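Local coordinates for oligogalacturonate lyase (Yersinia enterocolitica subsp. enterocolitica, PDB 3PE7), which cleaves oligogalacturonates by beta-elimination in the cytoplasm, using a seven-bladed beta-propeller that binds manganese and calcium, at residues Y323-N326 with T331-R334; I266-P271 with R277-M282; M289-G294 with P360-I365; H242-P247 with A251-S256. All blocks are in the same frame, centred on the assembly; numbering follows the deposited sequence.

Contact 1 of 4, residues Y323-N326 with T331-R334; sequences YVFN and TQHR
V324 and H333 form a hydrogen-bonded pair in an antiparallel hairpin. The short strands 323-326 and 331-334 run at 160° to each other, and their axes approach to 4.6 Å. V324 N donates to H333 O at 2.8 Å, and H333 N donates back to V324 O. N326 N bonds T331 O near the turn. Y323 faces R334, and F325 faces Q332, as non-hydrogen-bonded pairs.

Y323, F325, Q332 and R334 share one face of the sheet. CG and CD of R334 run alongside the Y323 ring, with CG 4.0 Å from Y323 CE1. One water bridges the two ends: it donates to Y323 OH and accepts from R334 NH1. Y323 OH also bonds D319. The extended Q332 chain lies beside F325, and its OE1 comes to the ring edge, 3.7 Å from F325 CE1. The amide plane stands 80° from that ring.

On the other face, T331 OG1 and H333 NE2 share a hydrogen bond of 2.8 Å. It ties the imidazole to its own strand. The chi1 of T331 (55°) also brings OG1 to 3.4 Å from N326 CB. N326 ND2 bonds V386 O.

Strand 331-337 is the outermost strand of its four-stranded propeller blade. Strand 321-326 lies inside it and pairs with strand 296-301. P283 of the preceding blade packs on Y323, F325 and Q332, while V386 lies against V324 and H333.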
loop_
_atom_site.group_PDB
_atom_site.type_symbol
_atom_site.label_atom_id
_atom_site.label_comp_id
_atom_site.label_asym_id
_atom_site.label_seq_id
_atom_site.Cartn_x
_atom_site.Cartn_y
_atom_site.Cartn_z
ATOM N N TYR A 323 -16.543 0.376 -0.203
ATOM C CA TYR A 323 -17.257 1.383 -0.982
ATOM C C TYR A 323 -16.520 1.693 -2.260
ATOM O O TYR A 323 -15.299 1.797 -2.255
ATOM C CB TYR A 323 -17.385 2.690 -0.196
ATOM C CG TYR A 323 -18.161 2.540 1.079
ATOM C CD1 TYR A 323 -19.562 2.577 1.069
ATOM C CD2 TYR A 323 -17.501 2.334 2.284
ATOM C CE1 TYR A 323 -20.298 2.418 2.254
ATOM C CE2 TYR A 323 -18.218 2.197 3.489
ATOM C CZ TYR A 323 -19.615 2.231 3.453
ATOM O OH TYR A 323 -20.313 2.071 4.626
ATOM N N VAL A 324 -17.269 1.871 -3.352
ATOM C CA VAL A 324 -16.652 2.331 -4.599
ATOM C C VAL A 324 -17.233 3.690 -4.922
ATOM O O VAL A 324 -18.459 3.893 -4.837
ATOM C CB VAL A 324 -16.840 1.343 -5.783
ATOM C CG1 VAL A 324 -16.502 2.018 -7.131
ATOM C CG2 VAL A 324 -15.977 0.120 -5.583
ATOM N N PHE A 325 -16.348 4.612 -5.279
ATOM C CA PHE A 325 -16.725 5.986 -5.600
ATOM C C PHE A 325 -16.545 6.192 -7.085
ATOM O O PHE A 325 -15.439 6.033 -7.604
ATOM C CB PHE A 325 -15.866 6.983 -4.807
ATOM C CG PHE A 325 -15.852 6.713 -3.334
ATOM C CD1 PHE A 325 -16.838 7.242 -2.505
ATOM C CD2 PHE A 325 -14.880 5.898 -2.776
ATOM C CE1 PHE A 325 -16.837 6.974 -1.139
ATOM C CE2 PHE A 325 -14.868 5.619 -1.415
ATOM C CZ PHE A 325 -15.841 6.149 -0.591
ATOM N N ASN A 326 -17.647 6.484 -7.785
ATOM C CA ASN A 326 -17.581 6.788 -9.211
ATOM C C ASN A 326 -17.355 8.281 -9.368
ATOM O O ASN A 326 -18.232 9.104 -9.079
ATOM C CB ASN A 326 -18.857 6.309 -9.927
ATOM C CG ASN A 326 -18.808 6.521 -11.436
ATOM O OD1 ASN A 326 -18.230 7.494 -11.929
ATOM N ND2 ASN A 326 -19.449 5.617 -12.175
ATOM N N THR A 331 -21.199 9.432 -7.738
ATOM C CA THR A 331 -21.996 8.448 -6.990
ATOM C C THR A 331 -21.145 7.529 -6.100
ATOM O O THR A 331 -19.964 7.313 -6.354
ATOM C CB THR A 331 -22.855 7.585 -7.913
ATOM O OG1 THR A 331 -22.026 6.964 -8.893
ATOM C CG2 THR A 331 -23.936 8.437 -8.610
ATOM N N GLN A 332 -21.774 7.010 -5.053
ATOM C CA GLN A 332 -21.119 6.139 -4.067
ATOM C C GLN A 332 -21.856 4.808 -4.020
ATOM O O GLN A 332 -23.098 4.777 -4.060
ATOM C CB GLN A 332 -21.161 6.802 -2.695
ATOM C CG GLN A 332 -20.572 5.996 -1.554
ATOM C CD GLN A 332 -20.723 6.708 -0.217
ATOM O OE1 GLN A 332 -20.215 7.818 -0.029
ATOM N NE2 GLN A 332 -21.439 6.079 0.712
ATOM N N HIS A 333 -21.098 3.719 -3.895
ATOM C CA HIS A 333 -21.646 2.366 -4.033
ATOM C C HIS A 333 -21.126 1.451 -2.947
ATOM O O HIS A 333 -19.920 1.267 -2.802
ATOM C CB HIS A 333 -21.289 1.805 -5.414
ATOM C CG HIS A 333 -21.737 2.692 -6.528
ATOM N ND1 HIS A 333 -22.968 2.556 -7.133
ATOM C CD2 HIS A 333 -21.153 3.776 -7.089
ATOM C CE1 HIS A 333 -23.111 3.506 -8.041
ATOM N NE2 HIS A 333 -22.030 4.267 -8.026
ATOM N N ARG A 334 -22.048 0.899 -2.163
ATOM C CA ARG A 334 -21.690 -0.080 -1.157
ATOM C C ARG A 334 -21.655 -1.431 -1.877
ATOM O O ARG A 334 -22.701 -2.021 -2.157
ATOM C CB ARG A 334 -22.722 -0.038 -0.034
ATOM C CG ARG A 334 -22.367 -0.838 1.171
ATOM C CD ARG A 334 -23.264 -0.444 2.326
ATOM N NE ARG A 334 -24.574 -1.075 2.239
ATOM C CZ ARG A 334 -25.528 -0.932 3.165
ATOM N NH1 ARG A 334 -25.320 -0.175 4.249
ATOM N NH2 ARG A 334 -26.695 -1.551 3.011
HETATM O O HOH W 1 -23.161 1.437 4.957
#

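Contact 2 of 4, residues I266-P271 with R277-M282; sequences IYSADP and RQLTSM. With CA (calcium ion), chain D.
Y267 and Q278 meet as a non-hydrogen-bonded pair, and Q278 lies over one face of the tyrosine ring. Q278 CB is 3.8 Å from the ring centroid and 23° off its normal, a CH-pi contact. With CG anti to N (chi1 -176°), the extended glutamine runs out across the ring. Its OE1 comes to 3.1 Å from Y267 OH.

I266 packs on the opposite face of the sheet, with S268 and T280. Its CG1 meets M282 SD at 3.7 Å, its CD1 meets T280 CG2, and its CG2 meets L279 CD1. L279 CD1 also packs on S268 CB.

S268 and R277 exchange two backbone bonds, S268 N to R277 O and R277 N to S268 O at 2.8 Å. I266 N donates to T280 O. I266 O takes a short bond from L279 N (2.7 Å) and a weak one from T280 N. L279 and T280 thus both face I266, a classic beta bulge, which turns L279 toward strand 264-269.

Further out, Y254 meets the Y267 ring and K232 makes a cation-pi contact with it. Just past the strand, both carboxylate oxygens of D270 bind calcium, OD1 at 2.4 Å and OD2 at 2.8 Å. E272 binds the same ion, and T273 N bonds D270 OD2. R277 forms a salt bridge with E275. At the turn, calcium probably offsets the negative charge of D270 and E272.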
loop_
_atom_site.group_PDB
_atom_site.type_symbol
_atom_site.label_atom_id
_atom_site.label_comp_id
_atom_site.label_asym_id
_atom_site.label_seq_id
_atom_site.Cartn_x
_atom_site.Cartn_y
_atom_site.Cartn_z
ATOM N N ILE A 266 -12.873 13.383 0.213
ATOM C CA ILE A 266 -11.783 13.121 -0.742
ATOM C C ILE A 266 -11.398 14.420 -1.447
ATOM O O ILE A 266 -12.278 15.150 -1.944
ATOM C CB ILE A 266 -12.170 12.060 -1.812
ATOM C CG1 ILE A 266 -12.638 10.756 -1.151
ATOM C CG2 ILE A 266 -11.024 11.809 -2.765
ATOM C CD1 ILE A 266 -13.236 9.747 -2.151
ATOM N N TYR A 267 -10.095 14.698 -1.475
ATOM C CA TYR A 267 -9.539 15.892 -2.112
ATOM C C TYR A 267 -8.520 15.474 -3.154
ATOM O O TYR A 267 -7.958 14.376 -3.088
ATOM C CB TYR A 267 -8.813 16.755 -1.076
ATOM C CG TYR A 267 -9.674 17.777 -0.365
ATOM C CD1 TYR A 267 -9.579 19.135 -0.669
ATOM C CD2 TYR A 267 -10.592 17.382 0.605
ATOM C CE1 TYR A 267 -10.369 20.083 -0.005
ATOM C CE2 TYR A 267 -11.385 18.328 1.270
ATOM C CZ TYR A 267 -11.265 19.663 0.955
ATOM O OH TYR A 267 -12.063 20.583 1.606
ATOM N N SER A 268 -8.287 16.351 -4.123
ATOM C CA SER A 268 -7.253 16.143 -5.122
ATOM C C SER A 268 -6.365 17.370 -5.107
ATOM O O SER A 268 -6.866 18.480 -4.886
ATOM C CB SER A 268 -7.913 16.027 -6.496
ATOM O OG SER A 268 -7.054 15.335 -7.368
ATOM N N ALA A 269 -5.064 17.184 -5.327
ATOM C CA ALA A 269 -4.149 18.317 -5.501
ATOM C C ALA A 269 -3.433 18.171 -6.833
ATOM O O ALA A 269 -2.925 17.100 -7.128
ATOM C CB ALA A 269 -3.127 18.345 -4.388
ATOM N N ASP A 270 -3.401 19.238 -7.634
ATOM C CA ASP A 270 -2.604 19.218 -8.861
ATOM C C ASP A 270 -1.149 19.491 -8.503
ATOM O O ASP A 270 -0.855 20.470 -7.850
ATOM C CB ASP A 270 -3.076 20.276 -9.845
ATOM C CG ASP A 270 -2.392 20.145 -11.197
ATOM O OD1 ASP A 270 -2.814 19.268 -11.976
ATOM O OD2 ASP A 270 -1.421 20.877 -11.467
ATOM N N PRO A 271 -0.233 18.629 -8.959
ATOM C CA PRO A 271 1.160 18.751 -8.545
ATOM C C PRO A 271 1.851 20.027 -9.047
ATOM O O PRO A 271 2.731 20.580 -8.358
ATOM C CB PRO A 271 1.803 17.480 -9.119
ATOM C CG PRO A 271 0.704 16.563 -9.292
ATOM C CD PRO A 271 -0.472 17.382 -9.698
ATOM N N ARG A 277 -8.604 20.623 -4.404
ATOM C CA ARG A 277 -10.051 20.657 -4.637
ATOM C C ARG A 277 -10.773 19.524 -3.917
ATOM O O ARG A 277 -10.315 18.383 -3.929
ATOM C CB ARG A 277 -10.329 20.574 -6.144
ATOM C CG ARG A 277 -9.938 21.844 -6.883
ATOM C CD ARG A 277 -10.644 21.884 -8.233
ATOM N NE ARG A 277 -9.721 21.616 -9.327
ATOM C CZ ARG A 277 -9.542 22.441 -10.357
ATOM N NH1 ARG A 277 -10.233 23.577 -10.439
ATOM N NH2 ARG A 277 -8.675 22.131 -11.311
ATOM N N GLN A 278 -11.902 19.856 -3.291
ATOM C CA GLN A 278 -12.762 18.868 -2.651
ATOM C C GLN A 278 -13.582 18.148 -3.716
ATOM O O GLN A 278 -14.310 18.780 -4.495
ATOM C CB GLN A 278 -13.693 19.545 -1.639
ATOM C CG GLN A 278 -14.555 18.579 -0.867
ATOM C CD GLN A 278 -15.475 19.280 0.118
ATOM O OE1 GLN A 278 -15.023 19.895 1.076
ATOM N NE2 GLN A 278 -16.765 19.170 -0.110
ATOM N N LEU A 279 -13.468 16.830 -3.752
ATOM C CA LEU A 279 -14.152 16.050 -4.776
ATOM C C LEU A 279 -15.509 15.540 -4.307
ATOM O O LEU A 279 -16.507 15.677 -5.025
ATOM C CB LEU A 279 -13.259 14.899 -5.265
ATOM C CG LEU A 279 -11.874 15.294 -5.785
ATOM C CD1 LEU A 279 -11.106 14.053 -6.244
ATOM C CD2 LEU A 279 -11.970 16.340 -6.921
ATOM N N THR A 280 -15.541 14.949 -3.111
ATOM C CA THR A 280 -16.767 14.317 -2.598
ATOM C C THR A 280 -16.626 13.972 -1.121
ATOM O O THR A 280 -15.521 13.922 -0.581
ATOM C CB THR A 280 -17.160 13.045 -3.408
ATOM O OG1 THR A 280 -18.440 12.577 -2.964
ATOM C CG2 THR A 280 -16.115 11.911 -3.241
ATOM N N SER A 281 -17.761 13.754 -0.458
ATOM C CA SER A 281 -17.753 13.276 0.911
ATOM C C SER A 281 -17.614 11.754 0.839
ATOM O O SER A 281 -17.851 11.159 -0.216
ATOM C CB SER A 281 -19.054 13.673 1.610
ATOM O OG SER A 281 -20.154 13.134 0.904
ATOM N N MET A 282 -17.205 11.121 1.936
ATOM C CA MET A 282 -17.093 9.665 1.974
ATOM C C MET A 282 -17.395 9.158 3.391
ATOM O O MET A 282 -17.233 9.907 4.354
ATOM C CB MET A 282 -15.674 9.236 1.566
ATOM C CG MET A 282 -14.611 9.704 2.536
ATOM S SD MET A 282 -12.927 9.192 2.147
ATOM C CE MET A 282 -13.063 7.423 1.895
HETATM CA CA CA D . -1.304 19.389 -13.796
#

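Contact 3 of 4, residues M289-G294 with P360-I365; sequences MSNYDG and PDDKQI
N291 and D362 join two loops through their side chains. From the backbone of N291, CB heads toward D362 and lies 3.4 Å from D362 OD2 and 3.5 Å from D362 OD1. CG (chi1 66°) lies 3.7 Å from D362 OD1, and the two side chains cross at about a right angle. ND2, at the tip, donates to D362 OD1 at 2.9 Å with an N-H...O angle of 156°. The acceptor lies close to the amide plane. The carboxylate, by contrast, is met from above its own plane, 49° out of it. ND2 also bonds S295 OG, and OD1 accepts from L296 N, so the amide is held at both ends.

A water gives the carboxylate a second link to the first loop. It accepts from Y292 N and donates to D362 OD1 at 2.7 Å. N291 begins a type I turn that ends at G294. On the other side, D361 OD1 accepts from K363 N in an Asx turn.

The contact bridges two adjacent blades of the propeller, from the end of strand 287-290 to the turn before strand 364-369. It is small and polar. An amide and a water, both neutral, meet D362 OD1, so the link relies on hydrogen bonding rather than on a salt bridge.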
loop_
_atom_site.group_PDB
_atom_site.type_symbol
_atom_site.label_atom_id
_atom_site.label_comp_id
_atom_site.label_asym_id
_atom_site.label_seq_id
_atom_site.Cartn_x
_atom_site.Cartn_y
_atom_site.Cartn_z
ATOM N N MET A 289 -7.877 4.113 -2.436
ATOM C CA MET A 289 -7.102 3.793 -3.631
ATOM C C MET A 289 -7.953 4.041 -4.873
ATOM O O MET A 289 -9.188 4.012 -4.801
ATOM C CB MET A 289 -6.636 2.321 -3.566
ATOM C CG MET A 289 -5.660 1.882 -4.654
ATOM S SD MET A 289 -4.351 3.085 -4.995
ATOM C CE MET A 289 -3.566 2.297 -6.404
ATOM N N SER A 290 -7.291 4.307 -5.998
ATOM C CA SER A 290 -8.016 4.508 -7.262
ATOM C C SER A 290 -7.627 3.502 -8.349
ATOM O O SER A 290 -6.656 2.755 -8.203
ATOM C CB SER A 290 -7.787 5.938 -7.776
ATOM O OG SER A 290 -6.496 6.074 -8.357
ATOM N N ASN A 291 -8.405 3.491 -9.432
ATOM C CA ASN A 291 -8.012 2.829 -10.668
ATOM C C ASN A 291 -7.015 3.735 -11.408
ATOM O O ASN A 291 -6.601 4.764 -10.877
ATOM C CB ASN A 291 -9.235 2.496 -11.529
ATOM C CG ASN A 291 -9.954 3.729 -12.063
ATOM O OD1 ASN A 291 -9.719 4.848 -11.637
ATOM N ND2 ASN A 291 -10.871 3.501 -13.024
ATOM N N TYR A 292 -6.633 3.352 -12.619
ATOM C CA TYR A 292 -5.485 4.006 -13.271
ATOM C C TYR A 292 -5.635 5.512 -13.478
ATOM O O TYR A 292 -4.687 6.269 -13.234
ATOM C CB TYR A 292 -5.175 3.291 -14.585
ATOM C CG TYR A 292 -3.893 3.727 -15.261
ATOM C CD1 TYR A 292 -2.663 3.307 -14.792
ATOM C CD2 TYR A 292 -3.922 4.561 -16.374
ATOM C CE1 TYR A 292 -1.473 3.689 -15.441
ATOM C CE2 TYR A 292 -2.740 4.960 -17.020
ATOM C CZ TYR A 292 -1.534 4.524 -16.537
ATOM O OH TYR A 292 -0.379 4.902 -17.181
ATOM N N ASP A 293 -6.819 5.956 -13.910
ATOM C CA ASP A 293 -7.023 7.380 -14.219
ATOM C C ASP A 293 -7.810 8.139 -13.158
ATOM O O ASP A 293 -8.172 9.285 -13.367
ATOM C CB ASP A 293 -7.675 7.544 -15.620
ATOM C CG ASP A 293 -9.130 7.084 -15.652
ATOM O OD1 ASP A 293 -9.869 7.494 -16.593
ATOM O OD2 ASP A 293 -9.553 6.321 -14.748
ATOM N N GLY A 294 -8.077 7.496 -12.016
ATOM C CA GLY A 294 -8.774 8.156 -10.922
ATOM C C GLY A 294 -10.262 8.352 -11.160
ATOM O O GLY A 294 -10.896 9.120 -10.442
ATOM N N PRO A 360 -6.747 -5.212 -12.824
ATOM C CA PRO A 360 -6.374 -4.401 -13.992
ATOM C C PRO A 360 -7.556 -4.059 -14.929
ATOM O O PRO A 360 -7.521 -3.023 -15.624
ATOM C CB PRO A 360 -5.323 -5.286 -14.697
ATOM C CG PRO A 360 -4.654 -6.010 -13.560
ATOM C CD PRO A 360 -5.801 -6.326 -12.610
ATOM N N ASP A 361 -8.587 -4.903 -14.941
ATOM C CA ASP A 361 -9.767 -4.676 -15.803
ATOM C C ASP A 361 -10.858 -3.795 -15.186
ATOM O O ASP A 361 -11.866 -3.503 -15.834
ATOM C CB ASP A 361 -10.336 -6.009 -16.332
ATOM C CG ASP A 361 -10.942 -6.883 -15.251
ATOM O OD1 ASP A 361 -11.019 -6.453 -14.088
ATOM O OD2 ASP A 361 -11.347 -8.023 -15.584
ATOM N N ASP A 362 -10.637 -3.376 -13.935
ATOM C CA ASP A 362 -11.562 -2.538 -13.159
ATOM C C ASP A 362 -12.908 -3.213 -12.858
ATOM O O ASP A 362 -13.864 -2.534 -12.479
ATOM C CB ASP A 362 -11.786 -1.164 -13.825
ATOM C CG ASP A 362 -10.603 -0.233 -13.634
ATOM O OD1 ASP A 362 -10.593 0.848 -14.255
ATOM O OD2 ASP A 362 -9.696 -0.593 -12.845
ATOM N N LYS A 363 -12.968 -4.541 -12.982
ATOM C CA LYS A 363 -14.235 -5.248 -12.778
ATOM C C LYS A 363 -14.389 -5.801 -11.371
ATOM O O LYS A 363 -15.507 -6.137 -10.941
ATOM C CB LYS A 363 -14.382 -6.391 -13.786
ATOM C CG LYS A 363 -14.321 -5.948 -15.263
ATOM C CD LYS A 363 -15.654 -5.511 -15.806
ATOM C CE LYS A 363 -15.543 -4.987 -17.269
ATOM N NZ LYS A 363 -14.731 -5.917 -18.074
ATOM N N GLN A 364 -13.272 -5.894 -10.655
ATOM C CA GLN A 364 -13.261 -6.509 -9.333
ATOM C C GLN A 364 -12.400 -5.718 -8.368
ATOM O O GLN A 364 -11.537 -4.962 -8.781
ATOM C CB GLN A 364 -12.708 -7.921 -9.408
ATOM C CG GLN A 364 -13.566 -8.880 -10.184
ATOM C CD GLN A 364 -12.837 -10.154 -10.431
ATOM O OE1 GLN A 364 -11.806 -10.173 -11.114
ATOM N NE2 GLN A 364 -13.338 -11.234 -9.862
ATOM N N ILE A 365 -12.636 -5.907 -7.080
ATOM C CA ILE A 365 -11.696 -5.406 -6.093
ATOM C C ILE A 365 -11.052 -6.551 -5.306
ATOM O O ILE A 365 -11.710 -7.558 -4.975
ATOM C CB ILE A 365 -12.339 -4.352 -5.154
ATOM C CG1 ILE A 365 -13.664 -4.849 -4.591
ATOM C CG2 ILE A 365 -12.545 -2.992 -5.912
ATOM C CD1 ILE A 365 -14.207 -3.959 -3.460
HETATM O O HOH W 2 -8.107 1.692 -14.673
#

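Contact 4 of 4, residues H242-P247 with A251-S256; sequences HEFWVP and ALVYVS
F244 and W245 swing their rings onto V253 and L252 through different first torsions. F244 CG lies between the backbone N and the carbonyl carbon (chi1 68°), which lays the ring alongside V253. The CB of V253 sits over the ring face, 4.0 Å from its centroid, and V253 CG1 comes to 3.5 Å from F244 CE2. W245 CG is instead anti to the carbonyl carbon (chi1 -74°), which turns one indole face to L252. There L252 CD1 lies above the six-membered ring, 3.8 Å from its centroid. The same methyl is 3.4 Å from F244 O. A251 O approaches the indole at its edge, near CE3.

V246 CG2 continues the apolar row on the F244 side and touches V253 CG2 at 3.6 Å. At the far end, V255 CG2 packs on CB and ND1 of H242. E243 and Y254 meet through their CB atoms, while their polar ends turn elsewhere: E243 to R217 and H192, Y254 OH to N276 and K232.

The strands are antiparallel, at 168°. F244 and V253 exchange two backbone bonds, V253 N to F244 O at 2.8 Å and F244 N to V253 O. V246 N donates to A251 O at 3.0 Å and closes the hairpin.

Strand 238-245 is the first of its four-stranded blade, and strand 252-258 lies between it and strand 264-269. The W245 face packs on strand 218-222 of the preceding blade, and W245 NE1 bonds I194 O. The F244 face packs on strand 287-290 of the following blade. H242 lies about 8 Å from the bound manganese, measured from its side chain.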
loop_
_atom_site.group_PDB
_atom_site.type_symbol
_atom_site.label_atom_id
_atom_site.label_comp_id
_atom_site.label_asym_id
_atom_site.label_seq_id
_atom_site.Cartn_x
_atom_site.Cartn_y
_atom_site.Cartn_z
ATOM N N HIS A 242 -4.024 9.450 4.248
ATOM C CA HIS A 242 -4.356 8.499 3.178
ATOM C C HIS A 242 -3.907 8.964 1.803
ATOM O O HIS A 242 -4.506 8.581 0.792
ATOM C CB HIS A 242 -5.865 8.198 3.155
ATOM C CG HIS A 242 -6.383 7.611 4.435
ATOM N ND1 HIS A 242 -7.705 7.258 4.610
ATOM C CD2 HIS A 242 -5.753 7.300 5.594
ATOM C CE1 HIS A 242 -7.874 6.797 5.836
ATOM N NE2 HIS A 242 -6.701 6.799 6.451
ATOM N N GLU A 243 -2.849 9.775 1.766
ATOM C CA GLU A 243 -2.395 10.324 0.482
ATOM C C GLU A 243 -1.847 9.225 -0.433
ATOM O O GLU A 243 -1.219 8.257 0.015
ATOM C CB GLU A 243 -1.375 11.474 0.663
ATOM C CG GLU A 243 0.054 11.040 1.048
ATOM C CD GLU A 243 0.205 10.699 2.526
ATOM O OE1 GLU A 243 -0.740 10.968 3.321
ATOM O OE2 GLU A 243 1.281 10.152 2.895
ATOM N N PHE A 244 -2.138 9.364 -1.722
ATOM C CA PHE A 244 -1.594 8.468 -2.733
ATOM C C PHE A 244 -1.583 9.182 -4.084
ATOM O O PHE A 244 -2.338 10.140 -4.293
ATOM C CB PHE A 244 -2.358 7.133 -2.829
ATOM C CG PHE A 244 -3.764 7.252 -3.356
ATOM C CD1 PHE A 244 -4.054 6.942 -4.697
ATOM C CD2 PHE A 244 -4.804 7.667 -2.526
ATOM C CE1 PHE A 244 -5.369 7.043 -5.187
ATOM C CE2 PHE A 244 -6.110 7.756 -2.991
ATOM C CZ PHE A 244 -6.400 7.442 -4.331
ATOM N N TRP A 245 -0.700 8.737 -4.974
ATOM C CA TRP A 245 -0.715 9.183 -6.363
ATOM C C TRP A 245 -1.776 8.420 -7.148
ATOM O O TRP A 245 -1.813 7.186 -7.111
ATOM C CB TRP A 245 0.638 8.916 -7.047
ATOM C CG TRP A 245 1.770 9.847 -6.627
ATOM C CD1 TRP A 245 2.917 9.493 -5.941
ATOM C CD2 TRP A 245 1.857 11.251 -6.859
ATOM N NE1 TRP A 245 3.716 10.605 -5.755
ATOM C CE2 TRP A 245 3.079 11.697 -6.290
ATOM C CE3 TRP A 245 1.026 12.180 -7.502
ATOM C CZ2 TRP A 245 3.495 13.031 -6.361
ATOM C CZ3 TRP A 245 1.436 13.518 -7.572
ATOM C CH2 TRP A 245 2.657 13.930 -6.987
ATOM N N VAL A 246 -2.617 9.141 -7.890
ATOM C CA VAL A 246 -3.374 8.459 -8.961
ATOM C C VAL A 246 -2.317 7.777 -9.839
ATOM O O VAL A 246 -1.284 8.379 -10.129
ATOM C CB VAL A 246 -4.216 9.447 -9.797
ATOM C CG1 VAL A 246 -5.122 8.693 -10.794
ATOM C CG2 VAL A 246 -5.081 10.312 -8.886
ATOM N N PRO A 247 -2.545 6.511 -10.233
ATOM C CA PRO A 247 -1.475 5.758 -10.933
ATOM C C PRO A 247 -1.016 6.355 -12.246
ATOM O O PRO A 247 0.110 6.086 -12.649
ATOM C CB PRO A 247 -2.084 4.367 -11.140
ATOM C CG PRO A 247 -3.056 4.212 -9.980
ATOM C CD PRO A 247 -3.626 5.631 -9.758
ATOM N N ALA A 251 -2.566 13.472 -10.402
ATOM C CA ALA A 251 -2.909 14.180 -9.165
ATOM C C ALA A 251 -2.473 13.372 -7.948
ATOM O O ALA A 251 -2.307 12.136 -8.045
ATOM C CB ALA A 251 -4.409 14.440 -9.101
ATOM N N LEU A 252 -2.297 14.081 -6.825
ATOM C CA LEU A 252 -2.179 13.470 -5.505
ATOM C C LEU A 252 -3.551 13.547 -4.838
ATOM O O LEU A 252 -4.160 14.610 -4.780
ATOM C CB LEU A 252 -1.110 14.185 -4.667
ATOM C CG LEU A 252 -0.621 13.492 -3.387
ATOM C CD1 LEU A 252 0.262 12.281 -3.709
ATOM C CD2 LEU A 252 0.101 14.494 -2.528
ATOM N N VAL A 253 -4.049 12.404 -4.375
ATOM C CA VAL A 253 -5.377 12.313 -3.751
ATOM C C VAL A 253 -5.170 12.059 -2.266
ATOM O O VAL A 253 -4.205 11.413 -1.876
ATOM C CB VAL A 253 -6.225 11.194 -4.416
ATOM C CG1 VAL A 253 -7.545 10.913 -3.664
ATOM C CG2 VAL A 253 -6.514 11.553 -5.883
ATOM N N TYR A 254 -6.068 12.594 -1.445
ATOM C CA TYR A 254 -5.973 12.398 0.002
ATOM C C TYR A 254 -7.327 12.598 0.656
ATOM O O TYR A 254 -8.292 13.023 0.017
ATOM C CB TYR A 254 -4.925 13.351 0.627
ATOM C CG TYR A 254 -5.266 14.821 0.479
ATOM C CD1 TYR A 254 -4.918 15.530 -0.687
ATOM C CD2 TYR A 254 -5.944 15.504 1.501
ATOM C CE1 TYR A 254 -5.244 16.896 -0.820
ATOM C CE2 TYR A 254 -6.260 16.856 1.377
ATOM C CZ TYR A 254 -5.906 17.541 0.219
ATOM O OH TYR A 254 -6.257 18.882 0.115
ATOM N N VAL A 255 -7.375 12.306 1.952
ATOM C CA VAL A 255 -8.600 12.426 2.726
ATOM C C VAL A 255 -8.432 13.563 3.734
ATOM O O VAL A 255 -7.370 13.690 4.368
ATOM C CB VAL A 255 -8.925 11.109 3.439
ATOM C CG1 VAL A 255 -10.094 11.273 4.419
ATOM C CG2 VAL A 255 -9.279 10.058 2.416
ATOM N N SER A 256 -9.465 14.384 3.859
ATOM C CA SER A 256 -9.439 15.534 4.753
ATOM C C SER A 256 -10.608 15.480 5.743
ATOM O O SER A 256 -11.727 15.115 5.389
ATOM C CB SER A 256 -9.525 16.825 3.934
ATOM O OG SER A 256 -9.642 17.966 4.784
#

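Contacts 2 and 4 are two hairpins of one blade, joined by backbone pairing of strands 252-258 and 264-269. Contact 4 is the inner, mostly buried hairpin and relies on aromatic and aliphatic packing. Contact 2 lies further out, is partly exposed, and adds a bulge and a calcium ligand. Contact 1 is the outer hairpin of the next blade; its F325 packs against M282 and I266 of contact 2. Contact 3 starts at the first strand of that same blade and reaches the following one. It is a small polar link between loops, without strand pairing, and touches contact 4 where S290 and N291 meet P247.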